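Local coordinates for protein titin (Homo sapiens, PDB 2J8H) that forms part of the giant elastic filament of muscle, here as a rigid pair of immunoglobulin domains from the A-band that probably serves as a structural element, at residues Cys26-His31 and Val79-Gln84; Ala67-Asp72 and Ala92-Glu97. All blocks are in the same frame, centred on the assembly; numbering follows the deposited sequence.

Contact 1: Cys26-His31 and Val79-Gln84; sequences CKVTGH and VRATNQ
Cys-26 and Val-79, with Val-28 and Ala-81 one step further on, meet in the core of an immunoglobulin I-set beta sandwich. Strands 22-29 and 76-83 belong to its two facing sheets; segments 26-31 and 79-84 run almost parallel, 6° apart, and no hydrogen bond joins them. Many immunoglobulin domains link these two strands by a disulfide, but with valine at residue 79 none can form between this pair, and Cys-26 SG simply packs against the valine. The thiol suits this setting because it is small and only weakly polar. With SG between the backbone N and the carbonyl carbon (chi1 64°), the sulfur of Cys-26 reaches both methyls of Val-79, CG2 at 4.0 Å being the nearer. Trp-38 and Phe-7 also border Val-79. Beyond it, Val-28 CG1 touches Ala-81 CB at 3.8 Å where the backbones approach more closely, so a branched residue faces a minimal one. At the end of strand 76-83 the contact turns polar. Asn-83 turns its amide toward the bend at Gly-30 and His-31, and its two ends are used separately: OD1 accepts from Gly-85 N, while ND2 donates to the carbonyls of Pro-32 and Met-3. Gly-30 suits its place twice over, since a beta carbon would crowd both the preceding carbonyl oxygen and this amide. Asn-83 ND2 lies 3.5 Å from His-31 C.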
loop_
_atom_site.group_PDB
_atom_site.type_symbol
_atom_site.label_atom_id
_atom_site.label_comp_id
_atom_site.label_asym_id
_atom_site.label_seq_id
_atom_site.Cartn_x
_atom_site.Cartn_y
_atom_site.Cartn_z
ATOM N N CYS A 26 6.989 -12.795 -20.710
ATOM C CA CYS A 26 7.049 -13.830 -21.740
ATOM C C CYS A 26 8.513 -14.084 -22.045
ATOM O O CYS A 26 9.377 -13.324 -21.575
ATOM C CB CYS A 26 6.268 -13.402 -22.976
ATOM S SG CYS A 26 6.899 -11.987 -23.812
ATOM N N LYS A 27 8.786 -15.166 -22.780
ATOM C CA LYS A 27 10.130 -15.499 -23.201
ATOM C C LYS A 27 10.111 -15.739 -24.712
ATOM O O LYS A 27 9.356 -16.569 -25.216
ATOM C CB LYS A 27 10.676 -16.719 -22.468
ATOM C CG LYS A 27 12.128 -17.029 -22.757
ATOM C CD LYS A 27 12.509 -18.300 -22.044
ATOM C CE LYS A 27 13.960 -18.634 -22.190
ATOM N NZ LYS A 27 14.267 -19.745 -21.265
ATOM N N VAL A 28 10.978 -15.013 -25.400
ATOM C CA VAL A 28 11.025 -14.987 -26.844
ATOM C C VAL A 28 12.306 -15.651 -27.328
ATOM O O VAL A 28 13.378 -15.451 -26.761
ATOM C CB VAL A 28 10.954 -13.521 -27.314
ATOM C CG1 VAL A 28 11.204 -13.364 -28.829
ATOM C CG2 VAL A 28 9.602 -12.912 -26.898
ATOM N N THR A 29 12.189 -16.448 -28.381
ATOM C CA THR A 29 13.357 -16.953 -29.090
ATOM C C THR A 29 13.353 -16.441 -30.525
ATOM O O THR A 29 12.344 -15.963 -31.026
ATOM C CB THR A 29 13.410 -18.475 -29.084
ATOM O OG1 THR A 29 12.223 -18.994 -29.685
ATOM C CG2 THR A 29 13.541 -19.011 -27.639
ATOM N N GLY A 30 14.501 -16.538 -31.168
ATOM C CA GLY A 30 14.636 -16.172 -32.573
ATOM C C GLY A 30 16.016 -15.616 -32.805
ATOM O O GLY A 30 16.662 -15.142 -31.873
ATOM N N HIS A 31 16.458 -15.706 -34.054
ATOM C CA HIS A 31 17.714 -15.152 -34.504
ATOM C C HIS A 31 17.489 -14.482 -35.853
ATOM O O HIS A 31 17.018 -15.133 -36.801
ATOM C CB HIS A 31 18.775 -16.246 -34.677
ATOM C CG HIS A 31 19.098 -16.983 -33.416
ATOM N ND1 HIS A 31 19.623 -16.360 -32.305
ATOM C CD2 HIS A 31 18.961 -18.290 -33.086
ATOM C CE1 HIS A 31 19.791 -17.250 -31.343
ATOM N NE2 HIS A 31 19.413 -18.434 -31.798
ATOM N N VAL A 79 1.708 -8.628 -27.026
ATOM C CA VAL A 79 3.154 -8.503 -27.138
ATOM C C VAL A 79 3.518 -9.040 -28.506
ATOM O O VAL A 79 2.963 -10.067 -28.964
ATOM C CB VAL A 79 3.908 -9.260 -26.014
ATOM C CG1 VAL A 79 3.638 -10.725 -26.084
ATOM C CG2 VAL A 79 5.440 -8.946 -26.039
ATOM N N ARG A 80 4.382 -8.294 -29.183
ATOM C CA ARG A 80 4.797 -8.643 -30.519
ATOM C C ARG A 80 6.281 -8.828 -30.570
ATOM O O ARG A 80 7.019 -8.016 -30.035
ATOM C CB ARG A 80 4.385 -7.532 -31.490
ATOM C CG ARG A 80 4.684 -7.901 -32.953
ATOM C CD ARG A 80 4.420 -6.742 -33.905
ATOM N NE ARG A 80 3.005 -6.395 -33.920
ATOM C CZ ARG A 80 2.477 -5.424 -34.649
ATOM N NH1 ARG A 80 3.239 -4.703 -35.469
ATOM N NH2 ARG A 80 1.177 -5.181 -34.581
ATOM N N ALA A 81 6.733 -9.870 -31.260
ATOM C CA ALA A 81 8.159 -10.132 -31.423
ATOM C C ALA A 81 8.454 -10.186 -32.906
ATOM O O ALA A 81 7.793 -10.918 -33.622
ATOM C CB ALA A 81 8.545 -11.471 -30.748
ATOM N N THR A 82 9.450 -9.423 -33.351
ATOM C CA THR A 82 9.760 -9.280 -34.755
ATOM C C THR A 82 11.265 -9.376 -34.994
ATOM O O THR A 82 12.065 -8.766 -34.285
ATOM C CB THR A 82 9.316 -7.889 -35.241
ATOM O OG1 THR A 82 7.926 -7.701 -34.971
ATOM C CG2 THR A 82 9.573 -7.687 -36.726
ATOM N N ASN A 83 11.639 -10.114 -36.027
ATOM C CA ASN A 83 12.973 -9.984 -36.594
ATOM C C ASN A 83 12.811 -10.082 -38.115
ATOM O O ASN A 83 11.693 -10.063 -38.620
ATOM C CB ASN A 83 13.955 -11.007 -35.998
ATOM C CG ASN A 83 13.585 -12.422 -36.292
ATOM O OD1 ASN A 83 12.798 -12.691 -37.189
ATOM N ND2 ASN A 83 14.197 -13.365 -35.558
ATOM N N GLN A 84 13.904 -10.195 -38.853
ATOM C CA GLN A 84 13.815 -10.105 -40.298
ATOM C C GLN A 84 13.158 -11.375 -40.835
ATOM O O GLN A 84 12.695 -11.411 -41.979
ATOM C CB GLN A 84 15.210 -9.851 -40.910
ATOM C CG GLN A 84 15.998 -8.615 -40.251
ATOM C CD GLN A 84 15.519 -7.176 -40.671
ATOM O OE1 GLN A 84 14.481 -6.678 -40.217
ATOM N NE2 GLN A 84 16.321 -6.506 -41.504
#

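Contact 2: Ala67-Asp72 and Ala92-Glu97; sequences ASVTDD and ASLEVE
Val-69 and Val-96 pack their methyl groups together at the linker-facing end of the same immunoglobulin sandwich, where the loop between strands 61-66 and 76-83 covers strand 86-102. Val-69 CG2 lies 4.0 Å from Val-96 CG1, and the side chains cross obliquely. Val-69 CG1 reaches instead to Leu-94 CD2, at 4.1 Å, so one branched residue uses its two arms on neighbouring inward positions of the strand. With CG1 of Val-96 anti to the backbone N (chi1 176°), that methyl meets Val-69 CG2, while Val-96 CG2 rests on the loop backbone, 3.4 Å from Thr-70 O. An alanine at Val-96 would probably open a gap between loop and strand, with Val-69 CG2 left without the two methyls it packs on. A water forms the polar part of the join: it donates to Asp-71 OD1 at 2.8 Å and accepts from Val-96 N, giving this strand N-H a partner. Further out, Val-16 and Ala-22 also touch Val-69 and Leu-94, so aliphatic side chains suit both positions. Thr-70 N is hydrogen-bonded to Asp-73 OD2. The carboxylate of Asp-71 also forms a long, weak ion pair with Lys-131 of the second immunoglobulin domain. Within the loop, Asp-72 N makes a weak bond to Thr-70 OG1, 3.2 Å long.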
loop_
_atom_site.group_PDB
_atom_site.type_symbol
_atom_site.label_atom_id
_atom_site.label_comp_id
_atom_site.label_asym_id
_atom_site.label_seq_id
_atom_site.Cartn_x
_atom_site.Cartn_y
_atom_site.Cartn_z
ATOM N N ALA A 67 1.639 -0.275 -13.395
ATOM C CA ALA A 67 1.583 0.099 -12.009
ATOM C C ALA A 67 0.169 0.337 -11.566
ATOM O O ALA A 67 -0.663 0.874 -12.323
ATOM C CB ALA A 67 2.411 1.354 -11.758
ATOM N N SER A 68 -0.096 -0.035 -10.312
ATOM C CA SER A 68 -1.269 0.438 -9.628
ATOM C C SER A 68 -2.510 0.292 -10.484
ATOM O O SER A 68 -3.117 1.283 -10.924
ATOM C CB SER A 68 -1.061 1.897 -9.216
ATOM O OG SER A 68 -0.035 1.979 -8.233
ATOM N N VAL A 69 -2.870 -0.960 -10.741
ATOM C CA VAL A 69 -3.910 -1.237 -11.705
ATOM C C VAL A 69 -5.281 -0.780 -11.240
ATOM O O VAL A 69 -5.616 -0.877 -10.061
ATOM C CB VAL A 69 -3.919 -2.717 -12.159
ATOM C CG1 VAL A 69 -2.653 -3.008 -12.894
ATOM C CG2 VAL A 69 -4.113 -3.680 -10.987
ATOM N N THR A 70 -6.037 -0.217 -12.179
ATOM C CA THR A 70 -7.419 0.151 -11.978
ATOM C C THR A 70 -8.248 -0.583 -13.026
ATOM O O THR A 70 -7.694 -1.248 -13.913
ATOM C CB THR A 70 -7.597 1.636 -12.188
ATOM O OG1 THR A 70 -7.381 1.932 -13.563
ATOM C CG2 THR A 70 -6.586 2.410 -11.339
ATOM N N ASP A 71 -9.568 -0.457 -12.935
ATOM C CA ASP A 71 -10.436 -1.112 -13.901
ATOM C C ASP A 71 -10.122 -0.633 -15.330
ATOM O O ASP A 71 -10.351 -1.367 -16.299
ATOM C CB ASP A 71 -11.914 -0.927 -13.532
ATOM C CG ASP A 71 -12.842 -1.700 -14.463
ATOM O OD1 ASP A 71 -12.668 -2.942 -14.610
ATOM O OD2 ASP A 71 -13.732 -1.049 -15.059
ATOM N N ASP A 72 -9.554 0.568 -15.468
ATOM C CA ASP A 72 -9.160 1.065 -16.786
ATOM C C ASP A 72 -8.066 0.208 -17.433
ATOM O O ASP A 72 -7.929 0.172 -18.645
ATOM C CB ASP A 72 -8.701 2.530 -16.721
ATOM C CG ASP A 72 -8.301 3.080 -18.103
ATOM O OD1 ASP A 72 -9.206 3.377 -18.922
ATOM O OD2 ASP A 72 -7.081 3.180 -18.391
ATOM N N ALA A 92 -2.836 -11.519 -23.802
ATOM C CA ALA A 92 -3.310 -11.885 -22.465
ATOM C C ALA A 92 -4.345 -10.854 -22.041
ATOM O O ALA A 92 -4.257 -9.685 -22.426
ATOM C CB ALA A 92 -2.150 -11.889 -21.463
ATOM N N SER A 93 -5.304 -11.274 -21.236
ATOM C CA SER A 93 -6.225 -10.342 -20.620
ATOM C C SER A 93 -5.779 -10.081 -19.187
ATOM O O SER A 93 -5.313 -10.986 -18.483
ATOM C CB SER A 93 -7.605 -10.941 -20.621
ATOM O OG SER A 93 -7.612 -12.035 -19.727
ATOM N N LEU A 94 -5.920 -8.835 -18.766
ATOM C CA LEU A 94 -5.802 -8.460 -17.385
ATOM C C LEU A 94 -7.219 -8.197 -16.842
ATOM O O LEU A 94 -7.965 -7.406 -17.404
ATOM C CB LEU A 94 -4.965 -7.201 -17.288
ATOM C CG LEU A 94 -4.805 -6.588 -15.896
ATOM C CD1 LEU A 94 -4.361 -7.615 -14.831
ATOM C CD2 LEU A 94 -3.834 -5.427 -15.987
ATOM N N GLU A 95 -7.604 -8.891 -15.782
ATOM C CA GLU A 95 -8.817 -8.573 -15.089
ATOM C C GLU A 95 -8.380 -8.031 -13.746
ATOM O O GLU A 95 -7.414 -8.504 -13.163
ATOM C CB GLU A 95 -9.705 -9.807 -14.965
ATOM C CG GLU A 95 -10.556 -10.008 -16.229
ATOM C CD GLU A 95 -10.685 -11.459 -16.669
ATOM O OE1 GLU A 95 -11.244 -12.279 -15.887
ATOM O OE2 GLU A 95 -10.262 -11.760 -17.828
ATOM N N VAL A 96 -9.068 -7.002 -13.277
ATOM C CA VAL A 96 -8.663 -6.317 -12.062
ATOM C C VAL A 96 -9.743 -6.548 -11.043
ATOM O O VAL A 96 -10.915 -6.234 -11.274
ATOM C CB VAL A 96 -8.417 -4.807 -12.280
ATOM C CG1 VAL A 96 -8.087 -4.120 -10.947
ATOM C CG2 VAL A 96 -7.293 -4.586 -13.317
ATOM N N GLU A 97 -9.336 -7.118 -9.916
ATOM C CA GLU A 97 -10.256 -7.503 -8.872
ATOM C C GLU A 97 -10.424 -6.301 -7.960
ATOM O O GLU A 97 -9.443 -5.744 -7.465
ATOM C CB GLU A 97 -9.716 -8.684 -8.054
ATOM C CG GLU A 97 -9.062 -9.811 -8.878
ATOM C CD GLU A 97 -8.342 -10.831 -8.000
ATOM O OE1 GLU A 97 -7.793 -10.447 -6.928
ATOM O OE2 GLU A 97 -8.349 -12.022 -8.371
HETATM O O HOH W 1 -11.589 -5.423 -13.806
#

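How the contacts relate
Followed from the N terminus, the chain meets 26-31 first, then 67-72, 79-84 and 92-97, so the two contacts cross rather than nest. Contact 1 closes a long loop of 47 residues, which contains segment 67-72; contact 2 closes a shorter one of 19, which contains segment 79-84. Their centres lie 25 Å apart and their nearest atoms about 6 Å, without touching. Both draw on one sheet, in which strands 76-83 and 86-102 are antiparallel neighbours. Contact 1 joins the facing sheets near the N-terminal end of the first domain, while contact 2 lies towards the other end, where strand 86-102 runs on to the second immunoglobulin domain.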